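Local coordinates for protein sensor histidine kinase DcuS (PDB 3BY8) that senses C4-dicarboxylates such as fumarate through its periplasmic domain and activates the response regulator DcuR by phosphorylation, at residues Gln39-Gln44 / Leu67-Pro72; Asp55-Val60 / Gly127-Arg132; Thr62-Leu67 / Asn117-Gly122; Arg108-Ile113 / Val123-Leu128. All blocks are in the same frame, centred on the assembly; numbering follows the deposited sequence. Where two conformers were deposited one is given.

Interaction 1 (Gln39-Gln44 / Leu67-Pro72). With LMR ((2S)-2-hydroxybutanedioic acid), chain B.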
loop_
_atom_site.group_PDB
_atom_site.type_symbol
_atom_site.label_atom_id
_atom_site.label_comp_id
_atom_site.label_asym_id
_atom_site.label_seq_id
_atom_site.Cartn_x
_atom_site.Cartn_y
_atom_site.Cartn_z
ATOM N N GLN A 39 16.279 2.474 0.133
ATOM C CA GLN A 39 16.769 3.287 1.241
ATOM C C GLN A 39 16.961 4.775 0.957
ATOM O O GLN A 39 17.046 5.575 1.887
ATOM C CB GLN A 39 18.071 2.683 1.779
ATOM C CG GLN A 39 17.849 1.450 2.646
ATOM C CD GLN A 39 19.106 0.609 2.827
ATOM O OE1 GLN A 39 20.168 1.123 3.192
ATOM N NE2 GLN A 39 18.987 -0.696 2.578
ATOM N N GLU A 40 17.015 5.161 -0.313
ATOM C CA GLU A 40 17.210 6.570 -0.652
ATOM C C GLU A 40 16.108 7.116 -1.556
ATOM O O GLU A 40 16.387 7.884 -2.475
ATOM C CB GLU A 40 18.564 6.747 -1.343
ATOM C CG GLU A 40 19.429 5.488 -1.342
ATOM C CD GLU A 40 20.703 5.646 -2.158
ATOM O OE1 GLU A 40 21.452 4.652 -2.301
ATOM O OE2 GLU A 40 20.956 6.764 -2.658
ATOM N N SER A 41 14.859 6.744 -1.279
ATOM C CA SER A 41 13.722 7.171 -2.098
ATOM C C SER A 41 13.108 8.523 -1.773
ATOM O O SER A 41 13.221 9.465 -2.552
ATOM C CB SER A 41 12.606 6.117 -2.040
ATOM O OG SER A 41 13.082 4.836 -2.410
ATOM N N GLY A 42 12.450 8.607 -0.622
ATOM C CA GLY A 42 11.762 9.820 -0.216
ATOM C C GLY A 42 10.312 9.386 -0.084
ATOM O O GLY A 42 9.440 10.135 0.381
ATOM N N ILE A 43 10.075 8.144 -0.490
ATOM C CA ILE A 43 8.762 7.522 -0.465
ATOM C C ILE A 43 8.283 7.271 0.972
ATOM O O ILE A 43 7.127 7.538 1.306
ATOM C CB ILE A 43 8.812 6.206 -1.283
ATOM C CG1 ILE A 43 9.233 6.529 -2.727
ATOM C CG2 ILE A 43 7.463 5.519 -1.259
ATOM C CD1 ILE A 43 9.435 5.331 -3.628
ATOM N N GLN A 44 9.189 6.796 1.823
ATOM C CA GLN A 44 8.868 6.535 3.215
ATOM C C GLN A 44 8.199 7.744 3.879
ATOM O O GLN A 44 7.163 7.614 4.529
ATOM C CB GLN A 44 10.134 6.149 3.976
ATOM C CG GLN A 44 9.925 5.947 5.471
ATOM C CD GLN A 44 9.197 4.649 5.811
ATOM O OE1 GLN A 44 8.728 3.922 4.926
ATOM N NE2 GLN A 44 9.098 4.357 7.100
ATOM N N LEU A 67 9.758 -5.633 -3.708
ATOM C CA LEU A 67 10.628 -5.005 -2.702
ATOM C C LEU A 67 9.992 -3.747 -2.163
ATOM O O LEU A 67 9.536 -2.902 -2.940
ATOM C CB LEU A 67 11.976 -4.611 -3.286
ATOM C CG LEU A 67 12.973 -5.705 -3.556
ATOM C CD1 LEU A 67 14.309 -5.011 -3.787
ATOM C CD2 LEU A 67 13.050 -6.685 -2.376
ATOM N N ARG A 68 10.003 -3.576 -0.844
ATOM C CA ARG A 68 9.376 -2.419 -0.225
ATOM C C ARG A 68 10.141 -1.116 -0.280
ATOM O O ARG A 68 11.361 -1.102 -0.049
ATOM C CB ARG A 68 9.095 -2.687 1.253
ATOM C CG ARG A 68 8.289 -3.933 1.571
ATOM C CD ARG A 68 7.898 -3.825 3.015
ATOM N NE ARG A 68 7.327 -5.052 3.571
ATOM C CZ ARG A 68 8.045 -6.103 3.967
ATOM N NH1 ARG A 68 9.375 -6.104 3.857
ATOM N NH2 ARG A 68 7.450 -7.147 4.532
ATOM N N TYR A 69 9.417 -0.038 -0.569
ATOM C CA TYR A 69 9.971 1.308 -0.575
ATOM C C TYR A 69 9.495 2.108 0.643
ATOM O O TYR A 69 9.930 3.232 0.881
ATOM C CB TYR A 69 9.595 2.018 -1.863
ATOM C CG TYR A 69 10.590 1.748 -2.942
ATOM C CD1 TYR A 69 10.770 0.466 -3.465
ATOM C CD2 TYR A 69 11.405 2.778 -3.413
ATOM C CE1 TYR A 69 11.742 0.219 -4.427
ATOM C CE2 TYR A 69 12.368 2.544 -4.366
ATOM C CZ TYR A 69 12.536 1.273 -4.871
ATOM O OH TYR A 69 13.497 1.071 -5.828
ATOM N N SER A 70 8.576 1.524 1.408
ATOM C CA SER A 70 8.044 2.146 2.606
ATOM C C SER A 70 7.397 1.073 3.477
ATOM O O SER A 70 7.018 0.004 2.971
ATOM C CB SER A 70 7.001 3.212 2.269
ATOM O OG SER A 70 5.887 2.671 1.567
ATOM N N HIS A 71 7.322 1.354 4.780
ATOM C CA HIS A 71 6.693 0.459 5.757
ATOM C C HIS A 71 6.730 1.173 7.097
ATOM O O HIS A 71 7.668 1.915 7.354
ATOM C CB HIS A 71 7.481 -0.838 5.910
ATOM C CG HIS A 71 6.739 -1.920 6.634
ATOM N ND1 HIS A 71 6.671 -2.008 8.016
ATOM C CD2 HIS A 71 6.054 -2.985 6.154
ATOM C CE1 HIS A 71 5.968 -3.082 8.351
ATOM N NE2 HIS A 71 5.584 -3.688 7.235
ATOM N N PRO A 72 5.721 0.965 7.964
ATOM C CA PRO A 72 5.775 1.651 9.263
ATOM C C PRO A 72 7.044 1.305 10.043
ATOM O O PRO A 72 7.506 2.113 10.850
ATOM C CB PRO A 72 4.518 1.167 9.971
ATOM C CG PRO A 72 3.553 0.995 8.845
ATOM C CD PRO A 72 4.398 0.350 7.756
HETATM C C1 LMR B . 4.094 -6.014 4.179
HETATM O O1A LMR B . 4.638 -4.940 4.188
HETATM O O1B LMR B . 4.774 -7.060 4.131
HETATM C C2 LMR B . 2.659 -6.053 4.606
HETATM O O2 LMR B . 2.182 -7.457 4.782
HETATM C C3 LMR B . 2.350 -5.112 5.787
HETATM C C4 LMR B . 2.722 -5.810 7.111
HETATM O O4A LMR B . 3.910 -5.954 7.395
HETATM O O4B LMR B . 1.809 -6.285 7.847
HETATM O O HOH W 1 11.412 5.437 1.033
#
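Ser41 flanks the ring of Tyr69, its CB 3.8 Å from Tyr69 CD2. The modelled approach of Ser41 OG to that ring is too short to be trusted; the hydroxyl bonds to Pro38 O and Lys37 O, while Tyr69 OH bonds to Lys36 O. Gly42 takes the N-cap position of helix 43-53. Ile43, the first helical residue, lies obliquely against Tyr69 and also nears Ser70 CB, although its two deposited conformers make the exact fit doubtful. Gln44 carries the polar part. Its backbone N donates to a water 2.7 Å away, and the same water donates to Tyr69 O. Its CG is anti to the backbone N (chi1 176°), and with CD set by the bend at chi2 the amide lies beside the His71 backbone. His71 N gives its hydrogen to Gln44 OE1 at 2.9 Å, on a lone pair in the carbonyl plane. Gln44 NE2 returns a bond to His71 O at 2.8 Å, with the acceptor within the amide plane. Both backbone polar groups of His71 are gripped by one amide, whose flip would set like against like. Arg68 and His71 bind the malate from this loop: Arg68 NE reaches O1A at 2.8 Å and His71 NE2 reaches O4A at 2.8 Å. Gln44 therefore acts as a second-shell residue, and its paired bonds are likely to fix the backbone from which the His71 imidazole meets the ligand.

Interaction 2 (Asp55-Val60 / Gly127-Arg132). With LMR ((2S)-2-hydroxybutanedioic acid), chain B.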
loop_
_atom_site.group_PDB
_atom_site.type_symbol
_atom_site.label_atom_id
_atom_site.label_comp_id
_atom_site.label_asym_id
_atom_site.label_seq_id
_atom_site.Cartn_x
_atom_site.Cartn_y
_atom_site.Cartn_z
ATOM N N ASP A 55 -6.061 7.581 8.583
ATOM C CA ASP A 55 -6.293 6.572 9.620
ATOM C C ASP A 55 -6.080 5.161 9.096
ATOM O O ASP A 55 -6.971 4.301 9.150
ATOM C CB ASP A 55 -7.709 6.720 10.199
ATOM C CG ASP A 55 -7.802 6.220 11.638
ATOM O OD1 ASP A 55 -8.908 6.270 12.221
ATOM O OD2 ASP A 55 -6.766 5.778 12.188
ATOM N N LEU A 56 -4.864 4.928 8.614
ATOM C CA LEU A 56 -4.513 3.645 8.043
ATOM C C LEU A 56 -3.392 2.951 8.820
ATOM O O LEU A 56 -2.566 3.576 9.486
ATOM C CB LEU A 56 -4.096 3.854 6.576
ATOM C CG LEU A 56 -5.163 4.527 5.699
ATOM C CD1 LEU A 56 -4.519 5.018 4.397
ATOM C CD2 LEU A 56 -6.310 3.556 5.405
ATOM N N LEU A 57 -3.350 1.627 8.711
ATOM C CA LEU A 57 -2.336 0.842 9.390
ATOM C C LEU A 57 -0.979 0.884 8.700
ATOM O O LEU A 57 0.056 0.905 9.329
ATOM C CB LEU A 57 -2.802 -0.625 9.493
ATOM C CG LEU A 57 -1.809 -1.592 10.152
ATOM C CD1 LEU A 57 -1.755 -1.345 11.677
ATOM C CD2 LEU A 57 -2.242 -3.042 9.899
ATOM N N PHE A 58 -0.988 0.823 7.375
ATOM C CA PHE A 58 0.266 0.872 6.654
ATOM C C PHE A 58 0.071 1.285 5.200
ATOM O O PHE A 58 -0.981 1.091 4.634
ATOM C CB PHE A 58 0.957 -0.507 6.656
ATOM C CG PHE A 58 0.286 -1.564 5.778
ATOM C CD1 PHE A 58 0.498 -1.606 4.393
ATOM C CD2 PHE A 58 -0.497 -2.569 6.361
ATOM C CE1 PHE A 58 -0.059 -2.638 3.609
ATOM C CE2 PHE A 58 -1.056 -3.610 5.573
ATOM C CZ PHE A 58 -0.833 -3.644 4.199
ATOM N N ILE A 59 1.113 1.906 4.652
ATOM C CA ILE A 59 1.147 2.261 3.232
ATOM C C ILE A 59 2.509 1.781 2.755
ATOM O O ILE A 59 3.553 2.351 3.089
ATOM C CB ILE A 59 1.002 3.778 2.980
ATOM C CG1 ILE A 59 -0.387 4.252 3.412
ATOM C CG2 ILE A 59 1.231 4.038 1.481
ATOM C CD1 ILE A 59 -0.651 5.736 3.081
ATOM N N VAL A 60 2.505 0.678 2.004
ATOM C CA VAL A 60 3.710 0.059 1.508
ATOM C C VAL A 60 3.783 0.088 -0.028
ATOM O O VAL A 60 2.984 -0.529 -0.710
ATOM C CB VAL A 60 3.756 -1.415 1.992
ATOM C CG1 VAL A 60 4.860 -2.208 1.284
ATOM C CG2 VAL A 60 3.972 -1.427 3.501
ATOM N N GLY A 127 -3.121 -1.013 4.255
ATOM C CA GLY A 127 -3.898 -1.829 5.164
ATOM C C GLY A 127 -4.648 -1.004 6.199
ATOM O O GLY A 127 -4.179 0.070 6.614
ATOM N N LEU A 128 -5.793 -1.541 6.599
ATOM C CA LEU A 128 -6.696 -0.993 7.612
ATOM C C LEU A 128 -6.714 -2.092 8.679
ATOM O O LEU A 128 -7.053 -3.225 8.373
ATOM C CB LEU A 128 -8.127 -0.878 7.048
ATOM C CG LEU A 128 -8.542 0.065 5.911
ATOM C CD1 LEU A 128 -9.662 -0.525 5.070
ATOM C CD2 LEU A 128 -8.983 1.373 6.522
ATOM N N GLU A 129 -6.383 -1.761 9.920
ATOM C CA GLU A 129 -6.380 -2.746 11.003
ATOM C C GLU A 129 -7.766 -3.404 11.144
ATOM O O GLU A 129 -8.787 -2.716 11.236
ATOM C CB GLU A 129 -5.968 -2.036 12.294
ATOM C CG GLU A 129 -5.345 -2.920 13.346
ATOM C CD GLU A 129 -4.655 -2.113 14.439
ATOM O OE1 GLU A 129 -4.203 -2.726 15.431
ATOM O OE2 GLU A 129 -4.560 -0.868 14.301
ATOM N N LEU A 130 -7.822 -4.736 11.146
ATOM C CA LEU A 130 -9.104 -5.421 11.256
ATOM C C LEU A 130 -9.910 -4.987 12.483
ATOM O O LEU A 130 -11.128 -4.815 12.389
ATOM C CB LEU A 130 -8.915 -6.943 11.321
ATOM C CG LEU A 130 -9.040 -7.784 10.065
ATOM C CD1 LEU A 130 -9.225 -9.249 10.505
ATOM C CD2 LEU A 130 -10.214 -7.319 9.220
ATOM N N SER A 131 -9.230 -4.841 13.614
ATOM C CA SER A 131 -9.910 -4.461 14.852
ATOM C C SER A 131 -10.561 -3.094 14.720
ATOM O O SER A 131 -11.585 -2.814 15.354
ATOM C CB SER A 131 -8.932 -4.487 16.034
ATOM O OG SER A 131 -7.842 -3.611 15.836
ATOM N N ARG A 132 -9.982 -2.243 13.882
ATOM C CA ARG A 132 -10.546 -0.921 13.676
ATOM C C ARG A 132 -11.767 -1.051 12.765
ATOM O O ARG A 132 -12.695 -0.252 12.843
ATOM C CB ARG A 132 -9.486 0.018 13.092
ATOM C CG ARG A 132 -8.210 0.011 13.920
ATOM C CD ARG A 132 -7.237 1.101 13.510
ATOM N NE ARG A 132 -7.575 2.386 14.118
ATOM C CZ ARG A 132 -6.827 3.482 14.020
ATOM N NH1 ARG A 132 -5.692 3.458 13.328
ATOM N NH2 ARG A 132 -7.209 4.602 14.626
HETATM C C1 LMR B . 4.094 -6.014 4.179
HETATM O O1A LMR B . 4.638 -4.940 4.188
HETATM O O1B LMR B . 4.774 -7.060 4.131
HETATM C C2 LMR B . 2.659 -6.053 4.606
HETATM O O2 LMR B . 2.182 -7.457 4.782
HETATM C C3 LMR B . 2.350 -5.112 5.787
HETATM C C4 LMR B . 2.722 -5.810 7.111
HETATM O O4A LMR B . 3.910 -5.954 7.395
HETATM O O4B LMR B . 1.809 -6.285 7.847
#
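Phe58 lays its ring over Gly127, its partner in the antiparallel sheet. From CB, chi1 of 72° sets CG between the backbone N and the carbonyl carbon; with chi2 at 81° the ring lies face-on to Gly127. CG and CD1 look onto Gly127 N, CD2 onto Gly127 CA. CE1 lies 3.5 Å from Gly127 N and CE2 3.4 Å from Gly127 CA. CZ, at the tip, also meets Gly127 N. This backbone N lies over the ring centre, beside Gly127 CA, which makes a CH-pi contact 24° off the ring normal. A CB on Gly127 would clash with Phe58 CE2, consistent with the absence of a side chain. Over the opposite face, C3 of the malate sits above the ring centre, making Phe58 an apolar wall of the ligand pocket. The backbones form a classic beta bulge: Leu57 and Phe58 both face Gly127, whose O accepts Leu57 N at 2.7 Å and Phe58 N only weakly. Gly127 N answers to Phe58 O at 3.0 Å. At the outer end, Asp55 OD2 forms a salt bridge with Arg132 NH2 at 2.7 Å, over a face of the guanidinium, the two planes nearly perpendicular. Asp55 also ends helix 43-53 in a Schellman motif. Leu56 CD2 meets Leu128 CD2 at 3.6 Å; the pair packs against helix 8-25, Leu56 on Val20 and Leu128 on Leu13, while Phe58 touches Arg108 and Leu57 touches Ala106 of strand 106-114.

Interaction 3 (Thr62-Leu67 / Asn117-Gly122)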
loop_
_atom_site.group_PDB
_atom_site.type_symbol
_atom_site.label_atom_id
_atom_site.label_comp_id
_atom_site.label_asym_id
_atom_site.label_seq_id
_atom_site.Cartn_x
_atom_site.Cartn_y
_atom_site.Cartn_z
ATOM N N THR A 62 5.811 -0.898 -3.392
ATOM C CA THR A 62 6.803 -1.876 -3.817
ATOM C C THR A 62 7.119 -1.730 -5.302
ATOM O O THR A 62 6.374 -1.070 -6.057
ATOM C CB THR A 62 6.349 -3.347 -3.638
ATOM O OG1 THR A 62 5.470 -3.733 -4.703
ATOM C CG2 THR A 62 5.652 -3.534 -2.314
ATOM N N ASP A 63 8.248 -2.324 -5.706
ATOM C CA ASP A 63 8.592 -2.386 -7.121
ATOM C C ASP A 63 7.959 -3.679 -7.694
ATOM O O ASP A 63 7.163 -4.368 -6.993
ATOM C CB ASP A 63 10.121 -2.374 -7.348
ATOM C CG ASP A 63 10.850 -3.511 -6.652
ATOM O OD1 ASP A 63 10.284 -4.609 -6.402
ATOM O OD2 ASP A 63 12.057 -3.295 -6.403
ATOM N N MET A 64 8.308 -4.039 -8.939
ATOM C CA MET A 64 7.717 -5.211 -9.582
ATOM C C MET A 64 8.187 -6.582 -9.070
ATOM O O MET A 64 7.643 -7.613 -9.448
ATOM C CB MET A 64 7.888 -5.105 -11.105
ATOM C CG MET A 64 7.096 -3.922 -11.690
ATOM S SD MET A 64 5.287 -3.976 -11.348
ATOM C CE MET A 64 4.820 -5.597 -12.102
ATOM N N GLN A 65 9.177 -6.569 -8.196
ATOM C CA GLN A 65 9.659 -7.804 -7.593
ATOM C C GLN A 65 9.134 -7.882 -6.154
ATOM O O GLN A 65 9.469 -8.804 -5.416
ATOM C CB GLN A 65 11.192 -7.830 -7.587
ATOM C CG GLN A 65 11.821 -8.070 -8.970
ATOM C CD GLN A 65 11.593 -6.938 -9.946
ATOM O OE1 GLN A 65 12.018 -5.805 -9.715
ATOM N NE2 GLN A 65 10.923 -7.239 -11.052
ATOM N N SER A 66 8.323 -6.889 -5.784
ATOM C CA SER A 66 7.709 -6.774 -4.463
ATOM C C SER A 66 8.599 -6.191 -3.348
ATOM O O SER A 66 8.239 -6.250 -2.167
ATOM C CB SER A 66 7.097 -8.114 -4.037
ATOM O OG SER A 66 7.999 -8.929 -3.322
ATOM N N LEU A 67 9.758 -5.633 -3.708
ATOM C CA LEU A 67 10.628 -5.005 -2.702
ATOM C C LEU A 67 9.992 -3.747 -2.163
ATOM O O LEU A 67 9.536 -2.902 -2.940
ATOM C CB LEU A 67 11.976 -4.611 -3.286
ATOM C CG LEU A 67 12.973 -5.705 -3.556
ATOM C CD1 LEU A 67 14.309 -5.011 -3.787
ATOM C CD2 LEU A 67 13.050 -6.685 -2.376
ATOM N N ASN A 117 4.181 5.690 -19.832
ATOM C CA ASN A 117 3.765 4.918 -20.996
ATOM C C ASN A 117 2.839 3.781 -20.628
ATOM O O ASN A 117 2.517 2.927 -21.462
ATOM C CB ASN A 117 4.996 4.357 -21.693
ATOM C CG ASN A 117 5.948 5.446 -22.142
ATOM O OD1 ASN A 117 5.528 6.440 -22.740
ATOM N ND2 ASN A 117 7.231 5.272 -21.850
ATOM N N HIS A 118 2.415 3.802 -19.367
ATOM C CA HIS A 118 1.541 2.801 -18.785
ATOM C C HIS A 118 2.161 1.421 -18.654
ATOM O O HIS A 118 1.477 0.411 -18.781
ATOM C CB HIS A 118 0.195 2.699 -19.512
ATOM C CG HIS A 118 -0.888 2.101 -18.661
ATOM N ND1 HIS A 118 -1.701 2.860 -17.847
ATOM C CD2 HIS A 118 -1.260 0.813 -18.466
ATOM C CE1 HIS A 118 -2.528 2.067 -17.188
ATOM N NE2 HIS A 118 -2.283 0.821 -17.544
ATOM N N LYS A 119 3.464 1.388 -18.427
ATOM C CA LYS A 119 4.195 0.159 -18.169
ATOM C C LYS A 119 4.176 0.066 -16.627
ATOM O O LYS A 119 4.503 1.038 -15.946
ATOM C CB LYS A 119 5.637 0.298 -18.686
ATOM C CG LYS A 119 6.571 -0.831 -18.322
ATOM C CD LYS A 119 7.159 -0.662 -16.916
ATOM C CE LYS A 119 8.095 -1.821 -16.563
ATOM N NZ LYS A 119 8.598 -1.773 -15.161
ATOM N N GLN A 120 3.806 -1.084 -16.072
ATOM C CA GLN A 120 3.758 -1.184 -14.622
ATOM C C GLN A 120 5.148 -1.139 -14.023
ATOM O O GLN A 120 6.057 -1.873 -14.479
ATOM C CB GLN A 120 3.055 -2.465 -14.190
ATOM C CG GLN A 120 2.558 -2.312 -12.747
ATOM C CD GLN A 120 1.806 -3.496 -12.201
ATOM O OE1 GLN A 120 1.145 -4.241 -12.944
ATOM N NE2 GLN A 120 1.855 -3.655 -10.877
ATOM N N ILE A 121 5.308 -0.310 -12.985
ATOM C CA ILE A 121 6.582 -0.165 -12.293
ATOM C C ILE A 121 6.529 -0.500 -10.799
ATOM O O ILE A 121 7.575 -0.583 -10.138
ATOM C CB ILE A 121 7.186 1.256 -12.473
ATOM C CG1 ILE A 121 6.210 2.329 -11.998
ATOM C CG2 ILE A 121 7.552 1.463 -13.959
ATOM C CD1 ILE A 121 6.803 3.743 -11.972
ATOM N N GLY A 122 5.333 -0.700 -10.259
ATOM C CA GLY A 122 5.240 -1.038 -8.855
ATOM C C GLY A 122 3.817 -1.248 -8.406
ATOM O O GLY A 122 2.918 -1.426 -9.221
HETATM O O HOH W 2 10.293 -2.700 -10.724
#
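Met64 packs across the Gln120 side chain at about a right angle. Met64 SD lies 3.5 Å from Gln120 CG and equally near Gly122 N, while Met64 CE rests on Gln120 CD at 3.7 Å. Two bends, at chi2 and chi3 (both -58°), fold the thioether onto its neighbour. Polar links between the segments run through one water, which accepts from Met64 N at 3.0 Å and donates weakly to Ile121 O. Within each segment bonds are firmer. Asp63 OD1 accepts from Gln65 N, which makes an Asx turn, and also from Leu67 N, from opposite faces of the carboxylate; a type I turn spans Asp63 to Ser66. Gln120 NE2 donates to Gly122 O at 3.0 Å and also to Ala89 O. An alanine at Gln120 would probably open a gap beside Met64 SD and CE and leave both carbonyls without this amide donor. The contact thus joins braced ends of strands 58-63 and 120-129, mainly by van der Waals packing of a thioether on a glutamine side chain and backbone.

Interaction 4 (Arg108-Ile113 / Val123-Leu128). With LMR ((2S)-2-hydroxybutanedioic acid), chain B.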
loop_
_atom_site.group_PDB
_atom_site.type_symbol
_atom_site.label_atom_id
_atom_site.label_comp_id
_atom_site.label_asym_id
_atom_site.label_seq_id
_atom_site.Cartn_x
_atom_site.Cartn_y
_atom_site.Cartn_z
ATOM N N ARG A 108 -6.728 -5.227 3.521
ATOM C CA ARG A 108 -5.681 -4.677 2.670
ATOM C C ARG A 108 -6.116 -4.500 1.239
ATOM O O ARG A 108 -6.819 -5.319 0.683
ATOM C CB ARG A 108 -4.498 -5.654 2.745
ATOM C CG ARG A 108 -3.966 -5.818 4.165
ATOM C CD ARG A 108 -3.516 -7.263 4.506
ATOM N NE ARG A 108 -2.488 -7.819 3.612
ATOM C CZ ARG A 108 -1.194 -7.866 3.882
ATOM N NH1 ARG A 108 -0.692 -7.381 5.015
ATOM N NH2 ARG A 108 -0.385 -8.492 3.029
ATOM N N VAL A 109 -5.674 -3.394 0.642
ATOM C CA VAL A 109 -5.982 -3.087 -0.740
ATOM C C VAL A 109 -4.690 -2.824 -1.512
ATOM O O VAL A 109 -3.651 -2.403 -0.950
ATOM C CB VAL A 109 -6.958 -1.862 -0.880
ATOM C CG1 VAL A 109 -8.210 -2.135 -0.017
ATOM C CG2 VAL A 109 -6.294 -0.541 -0.483
ATOM N N PHE A 110 -4.792 -3.042 -2.821
ATOM C CA PHE A 110 -3.602 -2.956 -3.677
ATOM C C PHE A 110 -3.965 -2.369 -5.013
ATOM O O PHE A 110 -5.002 -2.712 -5.586
ATOM C CB PHE A 110 -3.044 -4.384 -3.971
ATOM C CG PHE A 110 -2.665 -5.155 -2.750
ATOM C CD1 PHE A 110 -3.650 -5.787 -1.974
ATOM C CD2 PHE A 110 -1.328 -5.261 -2.362
ATOM C CE1 PHE A 110 -3.287 -6.515 -0.822
ATOM C CE2 PHE A 110 -0.976 -5.982 -1.230
ATOM C CZ PHE A 110 -1.956 -6.615 -0.455
ATOM N N THR A 111 -3.099 -1.504 -5.534
ATOM C CA THR A 111 -3.314 -0.955 -6.868
ATOM C C THR A 111 -1.954 -0.811 -7.580
ATOM O O THR A 111 -0.935 -0.535 -6.952
ATOM C CB THR A 111 -4.093 0.407 -6.806
ATOM O OG1 THR A 111 -4.667 0.682 -8.091
ATOM C CG2 THR A 111 -3.161 1.575 -6.413
ATOM N N PRO A 112 -1.928 -1.004 -8.911
ATOM C CA PRO A 112 -0.657 -0.885 -9.629
ATOM C C PRO A 112 -0.161 0.538 -9.837
ATOM O O PRO A 112 -0.981 1.483 -9.879
ATOM C CB PRO A 112 -0.920 -1.620 -10.960
ATOM C CG PRO A 112 -2.411 -1.515 -11.145
ATOM C CD PRO A 112 -3.017 -1.527 -9.757
ATOM N N ILE A 113 1.157 0.695 -9.973
ATOM C CA ILE A 113 1.812 1.984 -10.249
ATOM C C ILE A 113 2.334 1.855 -11.694
ATOM O O ILE A 113 3.019 0.861 -12.028
ATOM C CB ILE A 113 3.014 2.232 -9.325
ATOM C CG1 ILE A 113 2.553 2.229 -7.860
ATOM C CG2 ILE A 113 3.657 3.617 -9.651
ATOM C CD1 ILE A 113 3.675 2.365 -6.853
ATOM N N VAL A 123 3.653 -1.252 -7.088
ATOM C CA VAL A 123 2.370 -1.449 -6.442
ATOM C C VAL A 123 2.277 -0.572 -5.196
ATOM O O VAL A 123 3.277 -0.325 -4.536
ATOM C CB VAL A 123 2.244 -2.933 -5.980
ATOM C CG1 VAL A 123 0.961 -3.142 -5.167
ATOM C CG2 VAL A 123 2.245 -3.856 -7.200
ATOM N N VAL A 124 1.083 -0.059 -4.929
ATOM C CA VAL A 124 0.838 0.623 -3.650
ATOM C C VAL A 124 -0.115 -0.324 -2.898
ATOM O O VAL A 124 -1.203 -0.667 -3.386
ATOM C CB VAL A 124 0.141 1.991 -3.762
ATOM C CG1 VAL A 124 -0.022 2.565 -2.363
ATOM C CG2 VAL A 124 0.954 2.953 -4.623
ATOM N N ALA A 125 0.346 -0.755 -1.717
ATOM C CA ALA A 125 -0.411 -1.634 -0.825
ATOM C C ALA A 125 -0.797 -0.844 0.435
ATOM O O ALA A 125 0.072 -0.206 1.041
ATOM C CB ALA A 125 0.462 -2.841 -0.432
ATOM N N ILE A 126 -2.066 -0.903 0.845
ATOM C CA ILE A 126 -2.512 -0.163 2.054
ATOM C C ILE A 126 -3.360 -1.070 2.948
ATOM O O ILE A 126 -4.178 -1.835 2.451
ATOM C CB ILE A 126 -3.336 1.090 1.653
ATOM C CG1 ILE A 126 -2.419 2.049 0.894
ATOM C CG2 ILE A 126 -3.969 1.758 2.895
ATOM C CD1 ILE A 126 -3.051 3.434 0.599
ATOM N N GLY A 127 -3.121 -1.013 4.255
ATOM C CA GLY A 127 -3.898 -1.829 5.164
ATOM C C GLY A 127 -4.648 -1.004 6.199
ATOM O O GLY A 127 -4.179 0.070 6.614
ATOM N N LEU A 128 -5.793 -1.541 6.599
ATOM C CA LEU A 128 -6.696 -0.993 7.612
ATOM C C LEU A 128 -6.714 -2.092 8.679
ATOM O O LEU A 128 -7.053 -3.225 8.373
ATOM C CB LEU A 128 -8.127 -0.878 7.048
ATOM C CG LEU A 128 -8.542 0.065 5.911
ATOM C CD1 LEU A 128 -9.662 -0.525 5.070
ATOM C CD2 LEU A 128 -8.983 1.373 6.522
HETATM C C1 LMR B . 4.094 -6.014 4.179
HETATM O O1A LMR B . 4.638 -4.940 4.188
HETATM O O1B LMR B . 4.774 -7.060 4.131
HETATM C C2 LMR B . 2.659 -6.053 4.606
HETATM O O2 LMR B . 2.182 -7.457 4.782
HETATM C C3 LMR B . 2.350 -5.112 5.787
HETATM C C4 LMR B . 2.722 -5.810 7.111
HETATM O O4A LMR B . 3.910 -5.954 7.395
HETATM O O4B LMR B . 1.809 -6.285 7.847
#
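Phe110 and Ala125 meet at the middle of the antiparallel beta hairpin formed by strands 106-114 and 120-129, part of the central sheet of this Cache sensor domain. Phe110 CE2 lies 3.5 Å from Ala125 CB, approached obliquely, while Val123 CG1 stands at the ring edge. On the other sheet face, Val109 CG2 touches Ile126 CB at 4.0 Å, with Ile126 also packing on helix 8-25. Ile113 crosses Val124 at about a right angle, CD1 to CG2 3.6 Å. The N-to-C directions of segments 108-113 and 123-128 are 164° apart, nearly antiparallel. Two reciprocal pairs of backbone bonds join Val109 to Ile126 and Thr111 to Val124; Val109 N to Ile126 O, for example, spans 2.8 Å. At the polar edge, Arg108 bends at chi2 and chi3 away from the hairpin; its NE forms a salt bridge with Asp85, and NH1 and NH2 donate to malate O2. An alanine in place of Arg108 would probably leave the Asp85 carboxylate without its mate and the malate hydroxyl without its guanidinium donors. Arg108 NH1 meets malate O2 at 2.9 Å, close to the guanidinium plane.

How the interactions relate
From the N terminus, interaction 1 closes first, bringing 67-72 back to the start of helix 43-53. Within that loop begin 55-60 and 62-67, the first segments of interactions 2 and 3, so both cross interaction 1; Leu67 is common to interactions 1 and 3. Interaction 3 is nested inside the long loop closed by interaction 2, and together they join strand 58-63 to strand 120-129 at sites whose centres are 22 Å apart. Interaction 4 follows interaction 1 in series, crosses interaction 3 and shares Gly127 and Leu128 with interaction 2, adding strand 106-114 to the sheet. Interactions 1, 2 and 4 all touch the malate, so loop and sheet converge on one pocket.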